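Local atomic coordinates of fatty acyl CoA synthetase FADD13 (FATTY-ACYL-CoA SYNTHETASE) (Mycobacterium tuberculosis, PDB entry 3R44), a protein that belongs to the AMP-binding enzyme family of the ANL clan, in which a large N-terminal AMP-binding region is joined to a smaller C-terminal domain. Residues 33-36 against 41-44; 83-88 against 224-229; 240-243 against 249-252. All coordinates share one frame; numbering follows the deposited sequence.

Contact 1 (33-36 against 41-44); sequences QAYV and DVRM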
loop_
_atom_site.group_PDB
_atom_site.type_symbol
_atom_site.label_atom_id
_atom_site.label_comp_id
_atom_site.label_asym_id
_atom_site.label_seq_id
_atom_site.Cartn_x
_atom_site.Cartn_y
_atom_site.Cartn_z
ATOM N N GLN A 33 -24.788 8.377 5.588
ATOM C CA GLN A 33 -23.681 9.057 4.914
ATOM C C GLN A 33 -22.573 8.132 4.399
ATOM O O GLN A 33 -22.079 7.220 5.128
ATOM C CB GLN A 33 -23.082 10.151 5.764
ATOM C CG GLN A 33 -24.057 11.265 6.142
ATOM C CD GLN A 33 -23.286 12.402 6.764
ATOM O OE1 GLN A 33 -22.657 12.241 7.775
ATOM N NE2 GLN A 33 -23.238 13.511 6.076
ATOM N N ALA A 34 -22.232 8.301 3.124
ATOM C CA ALA A 34 -21.201 7.464 2.478
ATOM C C ALA A 34 -19.857 8.155 2.327
ATOM O O ALA A 34 -18.797 7.535 2.455
ATOM C CB ALA A 34 -21.705 6.972 1.084
ATOM N N TYR A 35 -19.916 9.450 2.049
ATOM C CA TYR A 35 -18.710 10.245 1.657
ATOM C C TYR A 35 -18.882 11.665 2.083
ATOM O O TYR A 35 -19.854 12.261 1.709
ATOM C CB TYR A 35 -18.485 10.129 0.149
ATOM C CG TYR A 35 -17.123 10.597 -0.302
ATOM C CD1 TYR A 35 -16.105 9.674 -0.525
ATOM C CD2 TYR A 35 -16.850 11.938 -0.502
ATOM C CE1 TYR A 35 -14.867 10.067 -0.891
ATOM C CE2 TYR A 35 -15.563 12.361 -0.901
ATOM C CZ TYR A 35 -14.595 11.386 -1.092
ATOM O OH TYR A 35 -13.332 11.702 -1.515
ATOM N N VAL A 36 -18.008 12.159 2.957
ATOM C CA VAL A 36 -18.070 13.488 3.501
ATOM C C VAL A 36 -16.669 14.097 3.273
ATOM O O VAL A 36 -15.679 13.578 3.797
ATOM C CB VAL A 36 -18.412 13.497 5.002
ATOM C CG1 VAL A 36 -18.422 14.935 5.510
ATOM C CG2 VAL A 36 -19.740 12.806 5.284
ATOM N N ASP A 41 -17.020 20.683 0.301
ATOM C CA ASP A 41 -18.427 20.658 0.686
ATOM C C ASP A 41 -19.257 19.526 0.115
ATOM O O ASP A 41 -20.402 19.749 -0.250
ATOM C CB ASP A 41 -19.084 22.009 0.384
ATOM C CG ASP A 41 -18.255 23.183 0.922
ATOM O OD1 ASP A 41 -18.181 23.379 2.174
ATOM O OD2 ASP A 41 -17.655 23.906 0.090
ATOM N N VAL A 42 -18.696 18.316 0.085
ATOM C CA VAL A 42 -19.389 17.093 -0.377
ATOM C C VAL A 42 -19.904 16.324 0.859
ATOM O O VAL A 42 -19.158 16.093 1.812
ATOM C CB VAL A 42 -18.434 16.243 -1.204
ATOM C CG1 VAL A 42 -19.064 14.900 -1.570
ATOM C CG2 VAL A 42 -17.951 17.040 -2.470
ATOM N N ARG A 43 -21.196 15.999 0.891
ATOM C CA ARG A 43 -21.778 15.194 1.984
ATOM C C ARG A 43 -22.835 14.305 1.324
ATOM O O ARG A 43 -23.951 14.742 1.084
ATOM C CB ARG A 43 -22.383 16.044 3.114
ATOM C CG ARG A 43 -22.934 15.252 4.333
ATOM C CD ARG A 43 -23.426 16.210 5.527
ATOM N NE ARG A 43 -22.327 17.068 5.971
ATOM C CZ ARG A 43 -21.416 16.762 6.903
ATOM N NH1 ARG A 43 -21.423 15.589 7.584
ATOM N NH2 ARG A 43 -20.449 17.638 7.122
ATOM N N MET A 44 -22.474 13.079 0.981
ATOM C CA MET A 44 -23.348 12.244 0.151
ATOM C C MET A 44 -23.753 10.997 0.871
ATOM O O MET A 44 -22.932 10.420 1.544
ATOM C CB MET A 44 -22.640 11.873 -1.112
ATOM C CG MET A 44 -22.562 13.072 -2.048
ATOM S SD MET A 44 -21.557 12.669 -3.456
ATOM C CE MET A 44 -22.361 11.247 -4.195
#
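A34 and Y35 share one acceptor on the facing strand, the carbonyl oxygen of M44. A34 N reaches M44 O at 2.7 Å in the carbonyl plane, whereas Y35 N approaches M44 O at 3.2 Å, tilted 17° from that plane. M44 N gives a nearly straight bond to Y35 O, 2.8 Å long with 171° at the hydrogen. Two residues facing one make this a classic beta bulge, set in the antiparallel hairpin of strands 33-37 and 42-45, the latter outermost in the large mixed sheet. V36 and R43 follow as a non-hydrogen-bonded pair, where V36 CA makes a CA-H...O contact of 3.3 Å with V42 O. On the face bearing V36 and R43, the arginine leaves its backbone with CG anti to the backbone nitrogen (chi1 -176°) and bends at chi3, which lays one guanidinium face over V36; V36 CG1 stands 3.7 Å from R43 NH1, offset toward the rim. The Q33 amide is doubtful beside R43, where the two are modelled too close, though Q33 OE1 is hydrogen-bonded to R213. V42 CG1 meets the Y35 ring at its edge, 3.8 Å from Y35 CD2. R43 NH2 is held by a salt bridge to E257, and Y35 OH bonds to E37 and S241. V79 of helix 79-91 packs on Y35 and M44, and Y46 and M49 of helix 46-62 on A34.

Contact 2 (83-88 against 224-229); sequences CLFYGA and AALTTV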
loop_
_atom_site.group_PDB
_atom_site.type_symbol
_atom_site.label_atom_id
_atom_site.label_comp_id
_atom_site.label_asym_id
_atom_site.label_seq_id
_atom_site.Cartn_x
_atom_site.Cartn_y
_atom_site.Cartn_z
ATOM N N CYS A 83 -16.382 6.812 -7.376
ATOM C CA CYS A 83 -17.565 6.472 -8.155
ATOM C C CYS A 83 -17.141 6.030 -9.544
ATOM O O CYS A 83 -17.839 5.253 -10.189
ATOM C CB CYS A 83 -18.563 7.598 -8.180
ATOM S SG CYS A 83 -19.364 7.780 -6.538
ATOM N N LEU A 84 -15.956 6.469 -9.989
ATOM C CA LEU A 84 -15.408 5.958 -11.288
ATOM C C LEU A 84 -15.004 4.511 -11.158
ATOM O O LEU A 84 -15.217 3.686 -12.083
ATOM C CB LEU A 84 -14.220 6.768 -11.802
ATOM C CG LEU A 84 -14.711 8.022 -12.520
ATOM C CD1 LEU A 84 -13.588 9.110 -12.656
ATOM C CD2 LEU A 84 -15.368 7.747 -13.893
ATOM N N PHE A 85 -14.391 4.216 -10.027
ATOM C CA PHE A 85 -14.022 2.874 -9.695
ATOM C C PHE A 85 -15.269 1.945 -9.607
ATOM O O PHE A 85 -15.292 0.854 -10.213
ATOM C CB PHE A 85 -13.235 2.828 -8.379
ATOM C CG PHE A 85 -12.742 1.469 -8.038
ATOM C CD1 PHE A 85 -11.515 0.991 -8.554
ATOM C CD2 PHE A 85 -13.498 0.621 -7.271
ATOM C CE1 PHE A 85 -11.034 -0.307 -8.237
ATOM C CE2 PHE A 85 -13.039 -0.713 -6.991
ATOM C CZ PHE A 85 -11.801 -1.157 -7.468
ATOM N N TYR A 86 -16.257 2.368 -8.834
ATOM C CA TYR A 86 -17.511 1.648 -8.737
ATOM C C TYR A 86 -18.262 1.525 -10.072
ATOM O O TYR A 86 -18.849 0.474 -10.359
ATOM C CB TYR A 86 -18.425 2.264 -7.711
ATOM C CG TYR A 86 -18.054 1.957 -6.275
ATOM C CD1 TYR A 86 -18.017 0.628 -5.815
ATOM C CD2 TYR A 86 -17.791 2.971 -5.367
ATOM C CE1 TYR A 86 -17.727 0.333 -4.439
ATOM C CE2 TYR A 86 -17.509 2.690 -4.045
ATOM C CZ TYR A 86 -17.455 1.370 -3.596
ATOM O OH TYR A 86 -17.208 1.058 -2.295
ATOM N N GLY A 87 -18.287 2.610 -10.844
ATOM C CA GLY A 87 -18.911 2.638 -12.144
ATOM C C GLY A 87 -18.248 1.639 -13.069
ATOM O O GLY A 87 -18.904 0.824 -13.730
ATOM N N ALA A 88 -16.911 1.664 -13.130
ATOM C CA ALA A 88 -16.180 0.647 -13.910
ATOM C C ALA A 88 -16.495 -0.790 -13.449
ATOM O O ALA A 88 -16.704 -1.676 -14.310
ATOM C CB ALA A 88 -14.639 0.889 -13.855
ATOM N N ALA A 224 -4.169 -0.067 -0.185
ATOM C CA ALA A 224 -4.877 -0.152 1.044
ATOM C C ALA A 224 -5.970 0.893 1.147
ATOM O O ALA A 224 -6.971 0.651 1.821
ATOM C CB ALA A 224 -3.940 -0.056 2.244
ATOM N N ALA A 225 -5.823 2.025 0.468
ATOM C CA ALA A 225 -6.845 3.046 0.531
ATOM C C ALA A 225 -8.011 2.570 -0.305
ATOM O O ALA A 225 -9.174 2.773 0.040
ATOM C CB ALA A 225 -6.316 4.412 0.034
ATOM N N LEU A 226 -7.737 1.901 -1.432
ATOM C CA LEU A 226 -8.814 1.369 -2.221
ATOM C C LEU A 226 -9.629 0.313 -1.471
ATOM O O LEU A 226 -10.859 0.299 -1.481
ATOM C CB LEU A 226 -8.218 0.753 -3.505
ATOM C CG LEU A 226 -9.175 0.364 -4.570
ATOM C CD1 LEU A 226 -10.265 1.457 -4.632
ATOM C CD2 LEU A 226 -8.361 0.151 -5.933
ATOM N N THR A 227 -8.936 -0.605 -0.849
ATOM C CA THR A 227 -9.586 -1.620 -0.015
ATOM C C THR A 227 -10.427 -0.973 1.101
ATOM O O THR A 227 -11.550 -1.435 1.360
ATOM C CB THR A 227 -8.536 -2.609 0.480
ATOM O OG1 THR A 227 -7.953 -3.243 -0.671
ATOM C CG2 THR A 227 -9.159 -3.658 1.408
ATOM N N THR A 228 -9.943 0.133 1.706
ATOM C CA THR A 228 -10.681 0.903 2.728
ATOM C C THR A 228 -11.968 1.449 2.183
ATOM O O THR A 228 -13.005 1.364 2.808
ATOM C CB THR A 228 -9.876 2.092 3.214
ATOM O OG1 THR A 228 -8.693 1.609 3.815
ATOM C CG2 THR A 228 -10.619 2.998 4.234
ATOM N N VAL A 229 -11.930 1.989 0.987
ATOM C CA VAL A 229 -13.164 2.498 0.372
ATOM C C VAL A 229 -14.208 1.365 0.215
ATOM O O VAL A 229 -15.400 1.506 0.509
ATOM C CB VAL A 229 -12.830 3.146 -0.978
ATOM C CG1 VAL A 229 -14.097 3.348 -1.899
ATOM C CG2 VAL A 229 -11.979 4.440 -0.793
HETATM O O HOH W 1 -17.247 3.297 -0.385
#
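F85 and Y86 of helix 79-91 meet L226 and V229 of helix 223-235 in a small, fully buried helix-helix contact within the AMP-binding region. Only about 175 Å² is buried between the segments, in two separate touches. In the first, L226 CD1 sits over the centre of the F85 ring, 3.9 Å from the centroid and 4° off the ring normal, a CH-pi contact made almost perpendicularly to the face. The second methyl of the leucine adds to it, L226 CD2 lying 3.6 Å from F85 CE1. The two side chains come from opposite directions, and F85 directs its ring at helix 223-235 with CG turned to the far side from the backbone N (chi1 -176°). In the second touch Y86 crosses V229 obliquely, with V229 CG1 4.1 Å from Y86 CE2 and 3.9 Å from Y86 OH. A water lies near the plane of the Y86 ring, at its edge, and joins the phenol to the helix backbone: it is 2.9 Å from Y86 OH and donates to V229 O at 2.7 Å. Outside the pair, I18 and L22 of helix 18-28 and A53 of helix 46-62 pack on Y86, whose side chain is about 9 Å from the bound histidine. V229 in turn rests on L216 of strand 213-216. The contact thus combines methyl-on-ring packing at F85 with aliphatic packing at Y86, where the bridging water gives the phenol oxygen of a buried tyrosine and a helix carbonyl a shared polar partner.

Contact 3 (240-243 against 249-252); sequences ISMP and KVWS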
loop_
_atom_site.group_PDB
_atom_site.type_symbol
_atom_site.label_atom_id
_atom_site.label_comp_id
_atom_site.label_asym_id
_atom_site.label_seq_id
_atom_site.Cartn_x
_atom_site.Cartn_y
_atom_site.Cartn_z
ATOM N N ILE A 240 -14.732 9.788 5.636
ATOM C CA ILE A 240 -14.468 11.189 5.854
ATOM C C ILE A 240 -13.192 11.464 5.086
ATOM O O ILE A 240 -12.140 10.955 5.415
ATOM C CB ILE A 240 -14.326 11.516 7.350
ATOM C CG1 ILE A 240 -15.530 10.962 8.148
ATOM C CG2 ILE A 240 -14.108 13.020 7.547
ATOM C CD1 ILE A 240 -16.908 11.500 7.740
ATOM N N SER A 241 -13.282 12.287 4.062
ATOM C CA SER A 241 -12.152 12.476 3.186
ATOM C C SER A 241 -11.371 13.769 3.456
ATOM O O SER A 241 -11.959 14.871 3.534
ATOM C CB SER A 241 -12.628 12.447 1.731
ATOM O OG SER A 241 -11.578 12.806 0.871
ATOM N N MET A 242 -10.048 13.617 3.576
ATOM C CA MET A 242 -9.081 14.721 3.620
ATOM C C MET A 242 -8.078 14.558 2.453
ATOM O O MET A 242 -7.097 13.886 2.601
ATOM C CB MET A 242 -8.333 14.781 4.985
ATOM C CG MET A 242 -7.616 16.079 5.195
ATOM S SD MET A 242 -6.609 16.146 6.746
ATOM C CE MET A 242 -6.986 17.737 7.321
ATOM N N PRO A 243 -8.365 15.138 1.268
ATOM C CA PRO A 243 -7.623 14.789 0.057
ATOM C C PRO A 243 -6.190 15.249 0.088
ATOM O O PRO A 243 -5.325 14.496 -0.403
ATOM C CB PRO A 243 -8.424 15.440 -1.090
ATOM C CG PRO A 243 -9.602 15.979 -0.517
ATOM C CD PRO A 243 -9.592 15.887 0.979
ATOM N N LYS A 249 -4.827 20.753 10.512
ATOM C CA LYS A 249 -6.266 20.795 10.259
ATOM C C LYS A 249 -6.952 19.475 10.589
ATOM O O LYS A 249 -8.202 19.421 10.683
ATOM C CB LYS A 249 -6.560 21.133 8.788
ATOM C CG LYS A 249 -6.046 22.490 8.343
ATOM C CD LYS A 249 -6.956 23.099 7.268
ATOM C CE LYS A 249 -6.460 24.492 6.858
ATOM N NZ LYS A 249 -5.615 24.288 5.613
ATOM N N VAL A 250 -6.188 18.404 10.778
ATOM C CA VAL A 250 -6.800 17.063 10.872
ATOM C C VAL A 250 -7.578 16.799 12.163
ATOM O O VAL A 250 -8.635 16.169 12.132
ATOM C CB VAL A 250 -5.769 15.959 10.572
ATOM C CG1 VAL A 250 -4.695 15.943 11.590
ATOM C CG2 VAL A 250 -6.430 14.543 10.388
ATOM N N TRP A 251 -7.104 17.315 13.293
ATOM C CA TRP A 251 -7.806 17.036 14.552
ATOM C C TRP A 251 -9.167 17.708 14.550
ATOM O O TRP A 251 -10.109 17.160 15.079
ATOM C CB TRP A 251 -6.996 17.436 15.786
ATOM C CG TRP A 251 -5.856 16.488 16.104
ATOM C CD1 TRP A 251 -4.537 16.759 15.984
ATOM C CD2 TRP A 251 -5.948 15.125 16.541
ATOM N NE1 TRP A 251 -3.788 15.662 16.335
ATOM C CE2 TRP A 251 -4.622 14.632 16.641
ATOM C CE3 TRP A 251 -7.005 14.257 16.796
ATOM C CZ2 TRP A 251 -4.330 13.330 17.059
ATOM C CZ3 TRP A 251 -6.715 12.946 17.214
ATOM C CH2 TRP A 251 -5.395 12.499 17.329
ATOM N N SER A 252 -9.258 18.916 14.004
ATOM C CA SER A 252 -10.532 19.619 13.896
ATOM C C SER A 252 -11.516 18.790 13.087
ATOM O O SER A 252 -12.704 18.758 13.349
ATOM C CB SER A 252 -10.333 20.962 13.175
ATOM O OG SER A 252 -11.533 21.710 13.174
#
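M242 reaches the start of helix 247-256 with its terminal methyl, and almost everything close in this contact belongs to that one group. M242 CE lies 3.6 Å from V250 N and 3.7 Å from K249 CB, wedged against the backbone between the two residues. The sulfur follows beside the valine, M242 SD being 3.9 Å from V250 CB, and the two side chains cross at about a right angle. M242 runs out extended (chi1 -165°) before a bend about its last torsion (chi3 -137°) turns CE onto the helix backbone. The solvent side is looser: exposed K249 offers its CB to the methyl, but the rest of its chain leads away, and K249 NZ forms a salt bridge with D246. No hydrogen bond joins the two segments. Strand 238-241, helix 247-256 and strand 261-264 form a beta-alpha-beta crossover that passes strand 213-216, which lies between the two strands in the sheet. L215 of that intervening strand touches both M242 and V250, while W251 points away from M242 and packs on E277 and F278 of helix 276-280.

How the contacts relate
Contacts 1 and 3 meet on the same sheet, where strands 33-37 and 238-241 are parallel neighbours: V36 O lies 2.7 Å from S241 N, a probable hydrogen bond, and V36 CB packs on I240 CD1. Contact 2 touches neither, but helix 223-235 leads directly into strand 238-241. Of the three, contact 2 is the most central and wholly buried; contact 3 is buried except at K249, and contact 1 lies farthest out, with R43 exposed. Chemistry changes accordingly. The outer hairpin is ruled by backbone hydrogen bonds, contact 2 by methyl-aromatic packing with one water bridge, and contact 3 by a methionine methyl against helix backbone, without any polar bond across it.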